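Local coordinates for protein salmonella typhimurium DB7155 bacteriophage DET7 tailspike (Bacteriophage, PDB 2V5I) that serves as the receptor-binding tailspike of a myovirus, a trimeric beta-helix protein that binds and hydrolyses the O-antigen of its Salmonella host, at residues V99-D104 with V222-G227; R169-G172 with A177-F180; C186-S191 with G200-E205; G214-G219 with N274-D279; I246-W251 with S256-Y261. All blocks are in the same frame, centred on the assembly; numbering follows the deposited sequence. Where two conformers were deposited one is given.

Contact 1. Residues V99-D104 with V222-G227; sequences VIFPWD and VHYGSG
Tyr224 of the segment 222-227 puts the outer part of its ring against Phe101 and Trp103 of the long loop that follows strand 98-99. The aromatic pairing comes first. The edge of Tyr224 is turned toward the face of the six-membered ring of Trp103 in an offset edge-to-face stack, with ring centroids 5.8 Å apart and planes at 67°. The closest atoms of this pair are Tyr224 CE1 and Trp103 CZ3, 3.7 Å apart, and Trp103 CZ3 lies close to the plane of the tyrosine ring. Within the loop, Phe101 has CG anti to the backbone N (chi1 -163°), which swings its ring over Trp103, whose CE3 stands 3.9 Å above the centre of one phenyl face.

The second kind of contact is plain van der Waals packing: Phe101 CE1 approaches Tyr224 OH to 3.4 Å and Tyr224 CZ to 4.0 Å, meeting the phenol obliquely.

Polar bonding of the phenol is supplied from elsewhere. Tyr224 OH is hydrogen-bonded to Arg252 NH1, and Arg252 also makes a cation-pi contact with Trp103, so one arginine serves both sides of the junction. Across these two segments the loop meets the beta-helix body through dispersion and ring electrostatics between largely buried aromatics, with a charge beside them that probably polarises both the phenol and the indole.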
# COMPACT_ATOMS: atom_id res chain seq x y z
N VAL A 99 -8.75 -7.65 37.04
CA VAL A 99 -7.93 -7.25 35.88
C VAL A 99 -7.11 -6.00 36.17
O VAL A 99 -7.48 -5.19 37.02
CB VAL A 99 -8.82 -7.00 34.64
CG1 VAL A 99 -9.52 -8.23 34.26
CG2 VAL A 99 -9.75 -5.83 34.81
N ILE A 100 -5.99 -5.85 35.45
CA ILE A 100 -5.27 -4.59 35.39
C ILE A 100 -5.62 -3.83 34.10
O ILE A 100 -6.22 -4.39 33.17
CB ILE A 100 -3.74 -4.76 35.53
CG1 ILE A 100 -3.20 -5.65 34.41
CG2 ILE A 100 -3.38 -5.26 36.91
CD1 ILE A 100 -1.70 -5.58 34.21
N PHE A 101 -5.38 -2.51 34.15
CA PHE A 101 -5.75 -1.58 33.11
C PHE A 101 -4.67 -0.52 32.95
O PHE A 101 -4.83 0.63 33.40
CB PHE A 101 -7.12 -0.96 33.42
CG PHE A 101 -7.79 -0.32 32.27
CD1 PHE A 101 -8.53 -1.07 31.36
CD2 PHE A 101 -7.69 1.04 32.04
CE1 PHE A 101 -9.20 -0.45 30.29
CE2 PHE A 101 -8.35 1.65 30.96
CZ PHE A 101 -9.10 0.89 30.10
N PRO A 102 -3.54 -0.90 32.28
CA PRO A 102 -2.39 -0.01 32.22
C PRO A 102 -2.53 1.15 31.20
O PRO A 102 -1.58 1.44 30.46
CB PRO A 102 -1.24 -0.96 31.84
CG PRO A 102 -1.94 -2.08 31.02
CD PRO A 102 -3.26 -2.24 31.74
N TRP A 103 -3.72 1.72 31.10
CA TRP A 103 -3.97 2.94 30.27
C TRP A 103 -4.68 3.96 31.13
O TRP A 103 -5.62 3.63 31.85
CB TRP A 103 -4.83 2.61 29.05
CG TRP A 103 -4.21 1.55 28.18
CD1 TRP A 103 -3.32 1.71 27.13
CD2 TRP A 103 -4.46 0.14 28.27
NE1 TRP A 103 -3.00 0.49 26.61
CE2 TRP A 103 -3.65 -0.49 27.30
CE3 TRP A 103 -5.27 -0.64 29.08
CZ2 TRP A 103 -3.65 -1.87 27.12
CZ3 TRP A 103 -5.27 -2.02 28.91
CH2 TRP A 103 -4.44 -2.61 27.96
N ASP A 104 -4.26 5.20 31.02
CA ASP A 104 -4.92 6.25 31.79
C ASP A 104 -6.10 6.87 31.06
O ASP A 104 -6.41 6.51 29.92
CB ASP A 104 -3.89 7.28 32.33
CG ASP A 104 -3.35 8.22 31.26
OD1 ASP A 104 -3.96 8.37 30.17
OD2 ASP A 104 -2.28 8.82 31.55
N VAL A 222 -10.49 -8.11 17.47
CA VAL A 222 -10.39 -8.62 18.83
C VAL A 222 -9.78 -7.56 19.77
O VAL A 222 -9.01 -6.74 19.34
CB VAL A 222 -9.60 -9.93 18.89
CG1 VAL A 222 -10.28 -11.01 18.03
CG2 VAL A 222 -8.19 -9.79 18.46
N HIS A 223 -10.23 -7.59 21.04
CA HIS A 223 -9.86 -6.58 22.06
C HIS A 223 -9.36 -7.26 23.36
O HIS A 223 -9.88 -8.32 23.77
CB HIS A 223 -11.07 -5.75 22.48
CG HIS A 223 -11.59 -4.79 21.45
ND1 HIS A 223 -12.55 -3.86 21.76
CD2 HIS A 223 -11.28 -4.60 20.13
CE1 HIS A 223 -12.82 -3.12 20.69
NE2 HIS A 223 -12.05 -3.53 19.69
N TYR A 224 -8.35 -6.63 23.98
CA TYR A 224 -7.83 -7.06 25.28
C TYR A 224 -7.33 -8.53 25.21
O TYR A 224 -6.64 -8.88 24.23
CB TYR A 224 -8.88 -6.79 26.40
CG TYR A 224 -9.13 -5.31 26.60
CD1 TYR A 224 -8.17 -4.50 27.10
CD2 TYR A 224 -10.38 -4.72 26.28
CE1 TYR A 224 -8.38 -3.12 27.29
CE2 TYR A 224 -10.60 -3.37 26.46
CZ TYR A 224 -9.62 -2.58 26.93
OH TYR A 224 -9.82 -1.21 27.08
N GLY A 225 -7.59 -9.34 26.23
CA GLY A 225 -6.99 -10.66 26.36
C GLY A 225 -5.65 -10.53 27.10
O GLY A 225 -4.93 -9.54 26.98
N SER A 226 -5.32 -11.54 27.88
CA SER A 226 -4.05 -11.52 28.60
C SER A 226 -2.90 -12.01 27.71
O SER A 226 -1.71 -11.83 28.07
CB SER A 226 -4.11 -12.48 29.77
OG SER A 226 -5.11 -12.14 30.70
N GLY A 227 -3.25 -12.74 26.66
CA GLY A 227 -2.30 -13.27 25.67
C GLY A 227 -2.43 -12.57 24.34
O GLY A 227 -2.64 -11.32 24.29

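Contact 2. Residues R169-G172 with A177-F180; sequences RNAG and AYLF
The phenol ring of Tyr178 projects from strand 176-181 toward Ala171 and Gly172, just past the bend at Asn170, and meets the two residues in different ways. Ala171 lies on one side of the ring: its CB is 4.2 Å from the ring centroid and 29° off the normal, an off-centre CH-pi contact. The methyl is displaced toward the hydroxyl end, where Ala171 CB comes within 3.7 Å of Tyr178 CZ. Gly172 is met at the rim instead. Its carbonyl O lies near the plane of the ring and accepts a hydrogen bond from Tyr178 OH at 2.7 Å. Seen from the acceptor, the hydroxyl lies in the carbonyl plane, with a C=O...O angle of 147°.

The ring reaches both partners because Tyr178 CG is anti to its own carbonyl carbon (chi1 -70°), sending the phenol across the interior from one wall to the other. Pro89, Met91, Ile168 and Ile194 also pack against Tyr178, so the ring belongs to the hydrophobic filling of a right-handed parallel beta-helix, the fold of P22-type tailspikes. Ala171 and Gly172 lie where the chain passes from strand 167-169 to strand 172-173.

Chemically, the methyl helps to hold the ring from one side, while at its rim the buried hydroxyl is satisfied by a main-chain carbonyl, which fixes how far the ring reaches.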
# COMPACT_ATOMS: atom_id res chain seq x y z
N ARG A 169 -18.50 -17.43 12.18
CA ARG A 169 -18.74 -16.12 11.60
C ARG A 169 -19.29 -15.17 12.65
O ARG A 169 -20.18 -15.55 13.43
CB ARG A 169 -19.75 -16.24 10.46
CG ARG A 169 -19.26 -17.14 9.29
CD ARG A 169 -20.31 -17.27 8.20
NE ARG A 169 -19.85 -18.25 7.20
CZ ARG A 169 -20.65 -18.88 6.34
NH1 ARG A 169 -21.96 -18.66 6.32
NH2 ARG A 169 -20.11 -19.76 5.50
N ASN A 170 -18.79 -13.94 12.67
CA ASN A 170 -19.36 -12.87 13.57
C ASN A 170 -19.36 -13.25 15.05
O ASN A 170 -20.31 -12.94 15.81
CB ASN A 170 -20.76 -12.51 13.04
CG ASN A 170 -20.74 -12.04 11.61
OD1 ASN A 170 -20.15 -11.00 11.31
ND2 ASN A 170 -21.37 -12.79 10.72
N ALA A 171 -18.25 -13.87 15.46
CA ALA A 171 -18.07 -14.30 16.88
C ALA A 171 -17.93 -13.11 17.80
O ALA A 171 -17.37 -12.07 17.46
CB ALA A 171 -16.86 -15.19 17.04
N GLY A 172 -18.48 -13.27 19.01
CA GLY A 172 -18.27 -12.31 20.07
C GLY A 172 -17.92 -12.95 21.39
O GLY A 172 -17.80 -14.17 21.56
N ALA A 177 -12.42 -17.11 24.64
CA ALA A 177 -11.42 -17.70 23.72
C ALA A 177 -12.06 -18.66 22.74
O ALA A 177 -12.99 -19.33 23.06
CB ALA A 177 -10.37 -18.41 24.49
N TYR A 178 -11.52 -18.68 21.50
CA TYR A 178 -11.90 -19.63 20.51
C TYR A 178 -10.66 -20.43 20.17
O TYR A 178 -9.63 -19.88 19.81
CB TYR A 178 -12.43 -18.88 19.27
CG TYR A 178 -13.77 -18.23 19.56
CD1 TYR A 178 -13.86 -16.93 20.12
CD2 TYR A 178 -14.97 -18.92 19.31
CE1 TYR A 178 -15.10 -16.38 20.42
CE2 TYR A 178 -16.21 -18.36 19.62
CZ TYR A 178 -16.26 -17.08 20.15
OH TYR A 178 -17.53 -16.59 20.41
N LEU A 179 -10.74 -21.75 20.33
CA LEU A 179 -9.57 -22.62 20.25
C LEU A 179 -9.90 -23.75 19.32
O LEU A 179 -10.92 -24.39 19.48
CB LEU A 179 -9.26 -23.18 21.65
CG LEU A 179 -8.25 -24.32 21.73
CD1 LEU A 179 -6.91 -23.91 21.15
CD2 LEU A 179 -8.14 -24.73 23.15
N PHE A 180 -9.07 -23.95 18.29
CA PHE A 180 -9.19 -25.07 17.37
C PHE A 180 -8.02 -26.00 17.62
O PHE A 180 -6.86 -25.60 17.40
CB PHE A 180 -9.14 -24.55 15.94
CG PHE A 180 -10.37 -23.78 15.52
CD1 PHE A 180 -10.50 -22.43 15.85
CD2 PHE A 180 -11.34 -24.39 14.77
CE1 PHE A 180 -11.66 -21.75 15.48
CE2 PHE A 180 -12.43 -23.71 14.35
CZ PHE A 180 -12.58 -22.40 14.68

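Contact 3. Residues C186-S191 with G200-E205; sequences CKVIDS and GIITFE
Val188 and Ile202 point at each other from facing walls of the beta-helix and meet tip to tip, each with two branches engaged. Val188 CG1 touches Ile202 CD1 at 3.8 Å, and Val188 CG2 lies 3.9 Å from Ile202 CG2, so the fork of the valine meets the end and the side branch of the isoleucine. With Ile202 CG1 anti to its carbonyl carbon (chi1 -54°) and the chain extended from there to its end (chi2 164°), CD1 is carried far enough to reach Ser191 as well, where its distance to Ser191 OG is 3.9 Å.

Phe204 forms the second bump. Its far end, CE1 and CZ, settles beside Cys186: Phe204 CE1 is 4.1 Å from Cys186 CB, and Phe204 CZ is 3.9 Å from Cys186 O. Val188 CG2 borders the same ring more loosely, 4.3 Å from Phe204 CZ, and so faces both Ile202 and Phe204. Neighbouring rungs continue the pattern, since Phe204 stacks on Phe180 and both Ile202 and Phe204 touch Val217.

Across the two segments the cohesion is apolar, from branched aliphatics and the end of one phenyl group. Such contacts have little directionality, so the fit of shapes probably matters more than polar pairing at this point.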
# COMPACT_ATOMS: atom_id res chain seq x y z
N CYS A 186 -10.04 -24.45 8.65
CA CYS A 186 -11.03 -23.80 9.51
C CYS A 186 -10.80 -22.28 9.49
O CYS A 186 -9.69 -21.83 9.35
CB CYS A 186 -11.05 -24.34 10.95
SG CYS A 186 -11.63 -26.09 10.99
N LYS A 187 -11.88 -21.52 9.59
CA LYS A 187 -11.76 -20.07 9.51
C LYS A 187 -12.60 -19.37 10.56
O LYS A 187 -13.71 -19.84 10.85
CB LYS A 187 -12.18 -19.61 8.13
CG LYS A 187 -11.33 -20.18 6.97
CD LYS A 187 -11.86 -19.76 5.61
CE LYS A 187 -11.40 -20.74 4.47
NZ LYS A 187 -11.81 -22.25 4.57
N VAL A 188 -12.10 -18.23 11.05
CA VAL A 188 -12.83 -17.39 11.96
C VAL A 188 -12.97 -16.05 11.24
O VAL A 188 -11.99 -15.37 11.00
CB VAL A 188 -12.11 -17.23 13.32
CG1 VAL A 188 -12.90 -16.30 14.24
CG2 VAL A 188 -11.96 -18.63 13.97
N ILE A 189 -14.20 -15.73 10.84
CA ILE A 189 -14.48 -14.65 9.94
C ILE A 189 -15.27 -13.52 10.64
O ILE A 189 -16.24 -13.77 11.40
CB ILE A 189 -15.33 -15.16 8.73
CG1 ILE A 189 -14.55 -16.21 7.93
CG2 ILE A 189 -15.79 -14.01 7.86
CD1 ILE A 189 -15.46 -17.13 7.15
N ASP A 190 -14.88 -12.26 10.36
CA ASP A 190 -15.62 -11.06 10.82
C ASP A 190 -15.96 -11.03 12.31
O ASP A 190 -17.05 -10.60 12.72
CB ASP A 190 -16.89 -10.89 9.97
CG ASP A 190 -16.58 -10.71 8.48
OD1 ASP A 190 -15.47 -10.23 8.14
OD2 ASP A 190 -17.45 -11.09 7.65
N SER A 191 -14.95 -11.35 13.13
CA SER A 191 -15.12 -11.28 14.59
C SER A 191 -15.56 -9.91 15.04
O SER A 191 -15.08 -8.89 14.57
CB SER A 191 -13.81 -11.63 15.26
OG SER A 191 -13.47 -13.01 14.94
N GLY A 200 -5.03 -16.82 24.64
CA GLY A 200 -5.12 -16.21 23.33
C GLY A 200 -6.56 -16.16 22.84
O GLY A 200 -7.37 -17.05 23.17
N ILE A 201 -6.90 -15.12 22.10
CA ILE A 201 -8.30 -14.96 21.72
C ILE A 201 -8.74 -15.97 20.69
O ILE A 201 -9.79 -16.58 20.84
CB ILE A 201 -8.67 -13.50 21.39
CG1 ILE A 201 -8.22 -12.59 22.52
CG2 ILE A 201 -10.18 -13.39 21.14
CD1 ILE A 201 -8.51 -11.14 22.39
N ILE A 202 -7.98 -16.05 19.58
CA ILE A 202 -8.20 -17.09 18.57
C ILE A 202 -6.90 -17.87 18.41
O ILE A 202 -5.89 -17.27 18.15
CB ILE A 202 -8.61 -16.47 17.22
CG1 ILE A 202 -9.85 -15.53 17.41
CG2 ILE A 202 -8.88 -17.58 16.19
CD1 ILE A 202 -10.14 -14.56 16.27
N THR A 203 -6.98 -19.20 18.55
CA THR A 203 -5.79 -20.04 18.52
C THR A 203 -6.03 -21.27 17.64
O THR A 203 -7.07 -21.90 17.74
CB THR A 203 -5.50 -20.58 19.96
OG1 THR A 203 -5.28 -19.49 20.85
CG2 THR A 203 -4.29 -21.51 19.96
N PHE A 204 -5.11 -21.52 16.71
CA PHE A 204 -5.07 -22.78 16.00
C PHE A 204 -3.86 -23.55 16.51
O PHE A 204 -2.72 -23.18 16.23
CB PHE A 204 -4.91 -22.48 14.48
CG PHE A 204 -6.11 -21.86 13.87
CD1 PHE A 204 -7.22 -22.60 13.62
CD2 PHE A 204 -6.17 -20.46 13.61
CE1 PHE A 204 -8.39 -21.99 13.03
CE2 PHE A 204 -7.31 -19.92 13.02
CZ PHE A 204 -8.40 -20.66 12.80
N GLU A 205 -4.15 -24.65 17.23
CA GLU A 205 -3.14 -25.45 17.89
C GLU A 205 -3.08 -26.82 17.17
O GLU A 205 -4.07 -27.57 17.18
CB GLU A 205 -3.58 -25.64 19.34
CG GLU A 205 -2.64 -26.51 20.14
CD GLU A 205 -3.05 -28.00 20.12
OE1 GLU A 205 -4.11 -28.39 20.72
OE2 GLU A 205 -2.32 -28.82 19.52

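Contact 4. Residues G214-G219 with N274-D279; sequences GNYVIG and NLQFRD
Strands 216-218 and 276-278 run the same way but are not direct neighbours: strand 244-246 pairs in parallel with both and lies between them. Tyr216 and Gln276 are the nearest residues, their CA atoms 8.9 Å apart, and the end of the tyrosine bends over to the glutamine, so these two segments meet through side chains. At Gly219 and again at Asp279 the chain turns a corner and passes onto another face.

The phenol ring and the amide stand almost at right angles, their planes 89° apart. The amide nitrogen approaches the rim of the phenol, near the ring plane, with Gln276 NE2 at 3.4 Å from Tyr216 OH and 3.6 Å from Tyr216 CE2. Each polar group has a definite partner in the loop before strand 244-246: Tyr216 OH bonds to Asn242 OD1, and Gln276 NE2 to His241 O.

This spacing of two rungs is that of a parallel beta-helix, in which equivalent positions of successive coils stack along the axis. Ile246 occupies the intervening rung and touches Tyr216, Gln276 and Arg278. On the trimer side, Arg221 of the third subunit packs against both Tyr216 and Gln276.

The other end of the amide is held within its own strand. Arg278 grips Gln276 OE1 side-on, Arg278 NE at 2.7 Å and Arg278 NH2 at 3.0 Å, both in the carbonyl plane, while the oxygen lies in the guanidinium plane. Two donors on OE1 and the bond from NE2 fix the rotation of the amide about its last torsion. Arg278 NH1 has a long salt bridge, 3.9 Å, to Asp279 OD2; this oxygen lies well out of the guanidinium plane, so the attraction is one of charge alone, with no N-H aimed at it.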
# COMPACT_ATOMS: atom_id res chain seq x y z
N GLY A 214 -4.46 -24.31 6.10
CA GLY A 214 -5.71 -23.73 5.64
C GLY A 214 -6.50 -23.01 6.75
O GLY A 214 -7.67 -22.66 6.55
N ASN A 215 -5.85 -22.76 7.89
CA ASN A 215 -6.55 -22.14 9.01
C ASN A 215 -6.31 -20.63 9.00
O ASN A 215 -5.15 -20.18 8.92
CB ASN A 215 -6.00 -22.70 10.36
CG ASN A 215 -6.32 -24.19 10.55
OD1 ASN A 215 -7.37 -24.66 10.12
ND2 ASN A 215 -5.41 -24.92 11.17
N TYR A 216 -7.42 -19.87 9.06
CA TYR A 216 -7.36 -18.42 8.93
C TYR A 216 -8.23 -17.69 9.91
O TYR A 216 -9.27 -18.22 10.34
CB TYR A 216 -7.92 -17.97 7.58
CG TYR A 216 -7.17 -18.28 6.33
CD1 TYR A 216 -7.36 -19.49 5.71
CD2 TYR A 216 -6.29 -17.37 5.81
CE1 TYR A 216 -6.67 -19.80 4.48
CE2 TYR A 216 -5.57 -17.67 4.59
CZ TYR A 216 -5.80 -18.89 3.98
OH TYR A 216 -5.12 -19.16 2.78
N VAL A 217 -7.85 -16.42 10.13
CA VAL A 217 -8.70 -15.38 10.73
C VAL A 217 -8.79 -14.30 9.65
O VAL A 217 -7.77 -13.86 9.11
CB VAL A 217 -8.16 -14.82 12.07
CG1 VAL A 217 -9.18 -13.89 12.65
CG2 VAL A 217 -7.82 -16.00 13.04
N ILE A 218 -10.04 -14.05 9.20
CA ILE A 218 -10.32 -13.12 8.09
C ILE A 218 -11.30 -12.04 8.57
O ILE A 218 -12.42 -12.36 8.98
CB ILE A 218 -10.77 -13.79 6.82
CG1 ILE A 218 -9.77 -14.88 6.41
CG2 ILE A 218 -10.84 -12.77 5.68
CD1 ILE A 218 -10.33 -15.75 5.24
N GLY A 219 -10.89 -10.80 8.52
CA GLY A 219 -11.72 -9.69 8.90
C GLY A 219 -11.97 -9.57 10.40
O GLY A 219 -11.52 -10.41 11.19
N ASN A 274 5.20 -20.36 6.39
CA ASN A 274 4.42 -20.14 5.17
C ASN A 274 3.00 -19.69 5.47
O ASN A 274 2.05 -20.12 4.79
CB ASN A 274 4.38 -21.44 4.34
CG ASN A 274 5.74 -21.84 3.79
OD1 ASN A 274 6.45 -21.05 3.12
ND2 ASN A 274 6.08 -23.14 4.00
N LEU A 275 2.85 -18.75 6.39
CA LEU A 275 1.54 -18.19 6.74
C LEU A 275 1.46 -16.76 6.17
O LEU A 275 2.50 -16.13 5.95
CB LEU A 275 1.31 -18.13 8.28
CG LEU A 275 1.26 -19.55 8.93
CD1 LEU A 275 1.03 -19.29 10.41
CD2 LEU A 275 0.17 -20.40 8.34
N GLN A 276 0.25 -16.30 5.90
CA GLN A 276 0.02 -14.89 5.54
C GLN A 276 -0.24 -13.99 6.71
O GLN A 276 -0.95 -14.37 7.65
CB GLN A 276 -1.22 -14.83 4.64
CG GLN A 276 -1.07 -15.57 3.32
CD GLN A 276 -2.33 -15.42 2.52
OE1 GLN A 276 -2.64 -14.28 2.14
NE2 GLN A 276 -3.07 -16.51 2.29
N PHE A 277 0.29 -12.76 6.64
CA PHE A 277 -0.04 -11.70 7.58
C PHE A 277 -0.22 -10.46 6.72
O PHE A 277 0.78 -9.86 6.28
CB PHE A 277 1.03 -11.52 8.66
CG PHE A 277 1.13 -12.71 9.54
CD1 PHE A 277 0.29 -12.83 10.62
CD2 PHE A 277 2.05 -13.74 9.26
CE1 PHE A 277 0.35 -14.01 11.41
CE2 PHE A 277 2.06 -14.88 10.03
CZ PHE A 277 1.20 -15.01 11.08
N ARG A 278 -1.49 -10.21 6.31
CA ARG A 278 -1.76 -9.19 5.28
C ARG A 278 -2.99 -8.34 5.61
O ARG A 278 -3.94 -8.81 6.22
CB ARG A 278 -1.99 -9.81 3.89
CG ARG A 278 -0.82 -10.59 3.33
CD ARG A 278 -0.98 -10.84 1.83
NE ARG A 278 -2.16 -11.66 1.58
CZ ARG A 278 -3.30 -11.27 1.00
NH1 ARG A 278 -3.48 -10.02 0.57
NH2 ARG A 278 -4.32 -12.12 0.89
N ASP A 279 -2.91 -7.06 5.26
CA ASP A 279 -4.05 -6.16 5.37
C ASP A 279 -4.59 -6.09 6.81
O ASP A 279 -5.78 -5.93 7.03
CB ASP A 279 -5.18 -6.57 4.41
CG ASP A 279 -4.79 -6.65 2.94
OD1 ASP A 279 -3.73 -6.15 2.48
OD2 ASP A 279 -5.64 -7.22 2.19

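Contact 5. Residues I246-W251 with S256-Y261; sequences IGVTSW and SGFKTY
The phenyl ring of Phe258 has Val248 CG1 at its edge, in the ring plane, with Phe258 CE1 as the closest ring atom at 3.8 Å. The main chain of Val248 to Ser250 meets the ring obliquely around its tip: Phe258 CZ is 3.6 Å from Val248 O and 3.9 Å from Ser250 N. Phe290 stacks on the same ring from the next coil. Having CG anti to its carbonyl carbon (chi1 -56°) carries the phenyl inward, so that its far end rests against Val248 to Ser250 while its base stays on the next face of the coil.

Ser250 lies beside the ring against Gly257. With the hydroxyl anti to the backbone N (chi1 164°), Ser250 OG is brought over Gly257, 3.4 Å from Gly257 CA, while Ser250 CB is 3.7 Å from the same atom. Here the two backbones come closest, with Ser250 CA and Gly257 CA 5.2 Å apart.

Strand 249-251 lies between strands 220-224 and 280-283 on one face of the beta-helix, and strand 258-260 between strands 230-233 and 290-291 on another. Val217 and Val230 from the preceding coil pack against Val248 and Phe258 respectively.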
# COMPACT_ATOMS: atom_id res chain seq x y z
N ILE A 246 -5.82 -12.25 7.47
CA ILE A 246 -6.07 -11.25 6.41
C ILE A 246 -7.19 -10.31 6.88
O ILE A 246 -8.28 -10.74 7.19
CB ILE A 246 -6.53 -11.92 5.09
CG1 ILE A 246 -5.55 -12.99 4.63
CG2 ILE A 246 -6.59 -10.88 3.98
CD1 ILE A 246 -6.15 -13.92 3.55
N GLY A 247 -6.90 -9.02 6.94
CA GLY A 247 -7.93 -8.05 7.26
C GLY A 247 -8.40 -7.95 8.70
O GLY A 247 -9.54 -7.50 8.95
N VAL A 248 -7.53 -8.30 9.65
CA VAL A 248 -7.96 -8.37 11.07
C VAL A 248 -7.35 -7.21 11.88
O VAL A 248 -6.22 -6.81 11.63
CB VAL A 248 -7.48 -9.71 11.70
CG1 VAL A 248 -7.97 -9.88 13.11
CG2 VAL A 248 -7.92 -10.89 10.85
N THR A 249 -8.05 -6.74 12.92
CA THR A 249 -7.48 -5.76 13.83
C THR A 249 -7.46 -6.37 15.22
O THR A 249 -8.41 -7.03 15.63
CB THR A 249 -8.33 -4.47 13.86
OG1 THR A 249 -8.34 -3.87 12.55
CG2 THR A 249 -7.82 -3.48 14.91
N SER A 250 -6.34 -6.16 15.95
CA SER A 250 -6.24 -6.38 17.39
C SER A 250 -5.96 -5.08 18.10
O SER A 250 -5.10 -4.34 17.69
CB SER A 250 -5.11 -7.37 17.72
OG SER A 250 -4.71 -7.37 19.10
N TRP A 251 -6.69 -4.85 19.19
CA TRP A 251 -6.49 -3.65 20.04
C TRP A 251 -6.26 -4.06 21.52
O TRP A 251 -7.00 -4.91 22.10
CB TRP A 251 -7.72 -2.77 19.99
CG TRP A 251 -7.68 -1.49 20.84
CD1 TRP A 251 -6.87 -0.41 20.71
CD2 TRP A 251 -8.57 -1.20 21.91
NE1 TRP A 251 -7.19 0.55 21.64
CE2 TRP A 251 -8.26 0.09 22.37
CE3 TRP A 251 -9.64 -1.90 22.46
CZ2 TRP A 251 -8.98 0.69 23.42
CZ3 TRP A 251 -10.35 -1.31 23.50
CH2 TRP A 251 -10.03 -0.00 23.94
N SER A 256 0.69 -9.94 22.34
CA SER A 256 0.92 -9.40 21.02
C SER A 256 -0.35 -9.47 20.20
O SER A 256 -1.25 -10.30 20.44
CB SER A 256 2.02 -10.15 20.31
OG SER A 256 3.27 -9.94 21.00
N GLY A 257 -0.44 -8.63 19.18
CA GLY A 257 -1.65 -8.67 18.33
C GLY A 257 -1.77 -10.05 17.67
O GLY A 257 -2.81 -10.69 17.69
N PHE A 258 -0.70 -10.41 16.96
CA PHE A 258 -0.64 -11.58 16.16
C PHE A 258 0.69 -12.29 16.37
O PHE A 258 1.73 -11.65 16.33
CB PHE A 258 -0.72 -11.15 14.67
CG PHE A 258 -1.94 -10.31 14.35
CD1 PHE A 258 -3.17 -10.88 14.14
CD2 PHE A 258 -1.87 -8.89 14.38
CE1 PHE A 258 -4.31 -10.10 13.90
CE2 PHE A 258 -3.03 -8.09 14.12
CZ PHE A 258 -4.23 -8.69 13.92
N LYS A 259 0.60 -13.59 16.62
CA LYS A 259 1.79 -14.35 17.09
C LYS A 259 1.92 -15.71 16.44
O LYS A 259 0.97 -16.49 16.43
CB LYS A 259 1.70 -14.51 18.61
CG LYS A 259 2.83 -15.30 19.31
CD LYS A 259 2.44 -15.65 20.73
CE LYS A 259 3.49 -16.42 21.46
NZ LYS A 259 3.05 -16.56 22.91
N THR A 260 3.13 -15.96 15.91
CA THR A 260 3.54 -17.31 15.59
C THR A 260 4.37 -17.85 16.77
O THR A 260 5.40 -17.28 17.10
CB THR A 260 4.40 -17.31 14.28
OG1 THR A 260 5.48 -16.40 14.36
CG2 THR A 260 3.56 -16.91 13.09
N TYR A 261 3.90 -18.95 17.36
CA TYR A 261 4.61 -19.43 18.56
C TYR A 261 6.03 -19.78 18.26
O TYR A 261 6.36 -20.26 17.15
CB TYR A 261 3.96 -20.70 19.14
CG TYR A 261 3.19 -20.48 20.38
CD1 TYR A 261 1.95 -19.90 20.30
CD2 TYR A 261 3.67 -20.89 21.59
CE1 TYR A 261 1.19 -19.71 21.41
CE2 TYR A 261 2.91 -20.70 22.75
CZ TYR A 261 1.68 -20.11 22.64
OH TYR A 261 0.87 -19.89 23.74

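How the contacts relate
All five contacts are buried, but in different places. Contacts 2, 3 and 5 span the beta-helix interior, joining faces of the same coil; contacts 2 and 3 are adjacent, their centres about 6 Å apart, and their strands 176-181 and 202-205 pair side by side. Contact 4 instead runs along the axis between coils on the subunit-facing side, and contact 5 lies in the coil between its strands. Contact 1 stands apart, where a loop excursion meets the helix body; its strand 220-224 pairs with strand 249-251 of contact 5. Chemistry follows place: aliphatic and phenyl packing inside, one hydrogen bond from a phenol to a main-chain carbonyl in contact 2, a phenol beside an amide that its own strand's arginine holds in contact 4, and aromatic stacking in contact 1.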